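PDB 3TM8: HD-GYP domain-containing protein from Bdellovibrio bacteriovorus, which binds two iron ions in an HD-GYP domain and may act as a cyclic-di-GMP phosphodiesterase, like others of its class. Local coordinates for residues A[285-290]-A[299-304]. Numbering follows the deposited sequence. Where two conformers were deposited one is given.
Sequences NAMDRL and AEAAKK. With FE (Fe (III) ion), chain D; PO4 (phosphate ion), chain C.
Met287 lays the end of its side chain over the methyl group of Ala301. Its SD lies 3.9 Å from Ala301 CB, and its CE reaches on to the backbone N of Ala302, also at 3.9 Å. The chain bends at both chi2 (-74°) and chi3 (-82°), which carries the thioether across to the second helix. Leu290 meets the same alanine one helical turn further along. Its CD1 touches Ala301 O at 3.5 Å and the Lys304 CB methylene at 3.8 Å. The Ala301 methyl thus faces both the thioether and the leucine branch, and its small size lets the backbones approach to 6.2 Å between Met287 CA and Ala301 CA. The amine of Lys304 folds back near Leu290 CD2 and forms a salt bridge with Asp308. Leu305 continues the apolar seam, and Leu321 and Leu325 of helix 315-325 also pack on Met287.

Helix 276-293 has a different chemistry on its metal side. Asn285 OD1 binds an iron ion at 2.1 Å, with His170, His203 and Asp204 as the other protein ligands. O2 of a phosphate, probably from the crystallisation liquor, and a water complete the six ligands. Asn285 ND2 donates a nearly straight hydrogen bond (169°) to O3 of the phosphate. Arg289 turns the edge of its guanidinium to this anion, and NE and NH2 both bond O1 at 2.8 Å. Asp288 OD2 holds His170 ND1 from the second shell.

No hydrogen bond joins 285-290 to 299-304. Apolar side-chain atoms of 285-290 pack on the alanine methyl, the Lys304 methylene and the backbone of the second helix, while polar groups of 285-290 serve the iron and its phosphate. This helix therefore links the metal centre of the HD domain to an apolar layer behind it.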
loop_
_atom_site.group_PDB
_atom_site.type_symbol
_atom_site.label_atom_id
_atom_site.label_comp_id
_atom_site.label_asym_id
_atom_site.label_seq_id
_atom_site.Cartn_x
_atom_site.Cartn_y
_atom_site.Cartn_z
ATOM N N ASN A 285 -2.174 -0.946 -10.718
ATOM C CA ASN A 285 -0.848 -0.403 -10.522
ATOM C C ASN A 285 -0.481 0.625 -11.575
ATOM O O ASN A 285 0.084 1.667 -11.255
ATOM C CB ASN A 285 0.195 -1.502 -10.547
ATOM C CG ASN A 285 1.561 -0.953 -10.378
ATOM O OD1 ASN A 285 1.892 -0.480 -9.299
ATOM N ND2 ASN A 285 2.355 -0.951 -11.441
ATOM N N ALA A 286 -0.770 0.323 -12.837
ATOM C CA ALA A 286 -0.371 1.210 -13.916
ATOM C C ALA A 286 -1.001 2.579 -13.701
ATOM O O ALA A 286 -0.374 3.613 -13.948
ATOM C CB ALA A 286 -0.779 0.625 -15.256
ATOM N N MET A 287 -2.247 2.588 -13.230
ATOM C CA MET A 287 -2.926 3.846 -12.944
ATOM C C MET A 287 -2.264 4.615 -11.786
ATOM O O MET A 287 -2.010 5.809 -11.910
ATOM C CB MET A 287 -4.432 3.627 -12.732
ATOM C CG MET A 287 -5.156 3.161 -14.005
ATOM S SD MET A 287 -5.398 4.442 -15.260
ATOM C CE MET A 287 -6.868 5.234 -14.613
ATOM N N ASP A 288 -1.961 3.948 -10.672
ATOM C CA ASP A 288 -1.336 4.673 -9.569
ATOM C C ASP A 288 0.094 5.081 -9.889
ATOM O O ASP A 288 0.553 6.117 -9.411
ATOM C CB ASP A 288 -1.370 3.926 -8.236
ATOM C CG ASP A 288 -0.954 4.821 -7.077
ATOM O OD1 ASP A 288 -1.500 5.937 -6.981
ATOM O OD2 ASP A 288 -0.072 4.437 -6.278
ATOM N N ARG A 289 0.813 4.288 -10.683
ATOM C CA ARG A 289 2.151 4.727 -11.079
ATOM C C ARG A 289 2.045 6.068 -11.805
ATOM O O ARG A 289 2.801 6.989 -11.516
ATOM C CB ARG A 289 2.916 3.702 -11.919
ATOM C CG ARG A 289 3.965 4.342 -12.840
ATOM C CD ARG A 289 5.080 3.386 -13.246
ATOM N NE ARG A 289 6.098 3.265 -12.208
ATOM C CZ ARG A 289 7.031 4.178 -11.946
ATOM N NH1 ARG A 289 7.090 5.304 -12.650
ATOM N NH2 ARG A 289 7.900 3.963 -10.966
ATOM N N LEU A 290 1.106 6.185 -12.738
ATOM C CA LEU A 290 0.951 7.443 -13.464
ATOM C C LEU A 290 0.642 8.585 -12.511
ATOM O O LEU A 290 1.249 9.654 -12.583
ATOM C CB LEU A 290 -0.142 7.354 -14.540
ATOM C CG LEU A 290 0.192 6.446 -15.722
ATOM C CD1 LEU A 290 -0.909 6.525 -16.782
ATOM C CD2 LEU A 290 1.548 6.800 -16.321
ATOM N N ALA A 299 -7.536 12.428 -14.024
ATOM C CA ALA A 299 -8.495 12.397 -15.128
ATOM C C ALA A 299 -7.831 12.146 -16.483
ATOM O O ALA A 299 -8.514 11.884 -17.471
ATOM C CB ALA A 299 -9.309 13.684 -15.168
ATOM N N GLU A 300 -6.503 12.221 -16.524
ATOM C CA GLU A 300 -5.757 12.037 -17.767
ATOM C C GLU A 300 -5.052 10.690 -17.811
ATOM O O GLU A 300 -4.462 10.318 -18.827
ATOM C CB GLU A 300 -4.733 13.161 -17.948
ATOM C CG GLU A 300 -5.359 14.537 -18.084
ATOM C CD GLU A 300 -6.399 14.590 -19.186
ATOM O OE1 GLU A 300 -6.072 14.230 -20.334
ATOM O OE2 GLU A 300 -7.549 14.984 -18.903
ATOM N N ALA A 301 -5.113 9.954 -16.707
ATOM C CA ALA A 301 -4.391 8.686 -16.600
ATOM C C ALA A 301 -4.884 7.614 -17.576
ATOM O O ALA A 301 -4.078 6.911 -18.181
ATOM C CB ALA A 301 -4.428 8.172 -15.159
ATOM N N ALA A 302 -6.201 7.475 -17.723
ATOM C CA ALA A 302 -6.751 6.494 -18.657
ATOM C C ALA A 302 -6.265 6.742 -20.088
ATOM O O ALA A 302 -5.823 5.810 -20.766
ATOM C CB ALA A 302 -8.265 6.489 -18.596
ATOM N N LYS A 303 -6.342 7.995 -20.537
ATOM C CA LYS A 303 -5.874 8.363 -21.871
ATOM C C LYS A 303 -4.403 8.016 -22.043
ATOM O O LYS A 303 -3.991 7.484 -23.079
ATOM C CB LYS A 303 -6.083 9.857 -22.143
ATOM C CG LYS A 303 -5.387 10.331 -23.408
ATOM C CD LYS A 303 -5.380 11.847 -23.529
ATOM C CE LYS A 303 -4.401 12.459 -22.543
ATOM N NZ LYS A 303 -4.346 13.931 -22.671
ATOM N N LYS A 304 -3.604 8.327 -21.027
ATOM C CA LYS A 304 -2.173 8.069 -21.102
ATOM C C LYS A 304 -1.860 6.592 -21.279
ATOM O O LYS A 304 -1.012 6.230 -22.094
ATOM C CB LYS A 304 -1.450 8.625 -19.873
ATOM C CG LYS A 304 -1.189 10.118 -19.937
ATOM C CD LYS A 304 0.016 10.499 -19.090
ATOM C CE LYS A 304 1.340 10.131 -19.766
ATOM N NZ LYS A 304 1.450 8.682 -20.110
HETATM FE FE FE D . 3.705 -0.729 -8.195
HETATM P P PO4 C . 6.004 0.262 -10.132
HETATM O O1 PO4 C . 6.972 1.397 -10.352
HETATM O O2 PO4 C . 4.903 0.629 -9.166
HETATM O O3 PO4 C . 5.256 -0.068 -11.445
HETATM O O4 PO4 C . 6.759 -0.991 -9.746
HETATM O O HOH W 1 4.141 -2.153 -9.488
#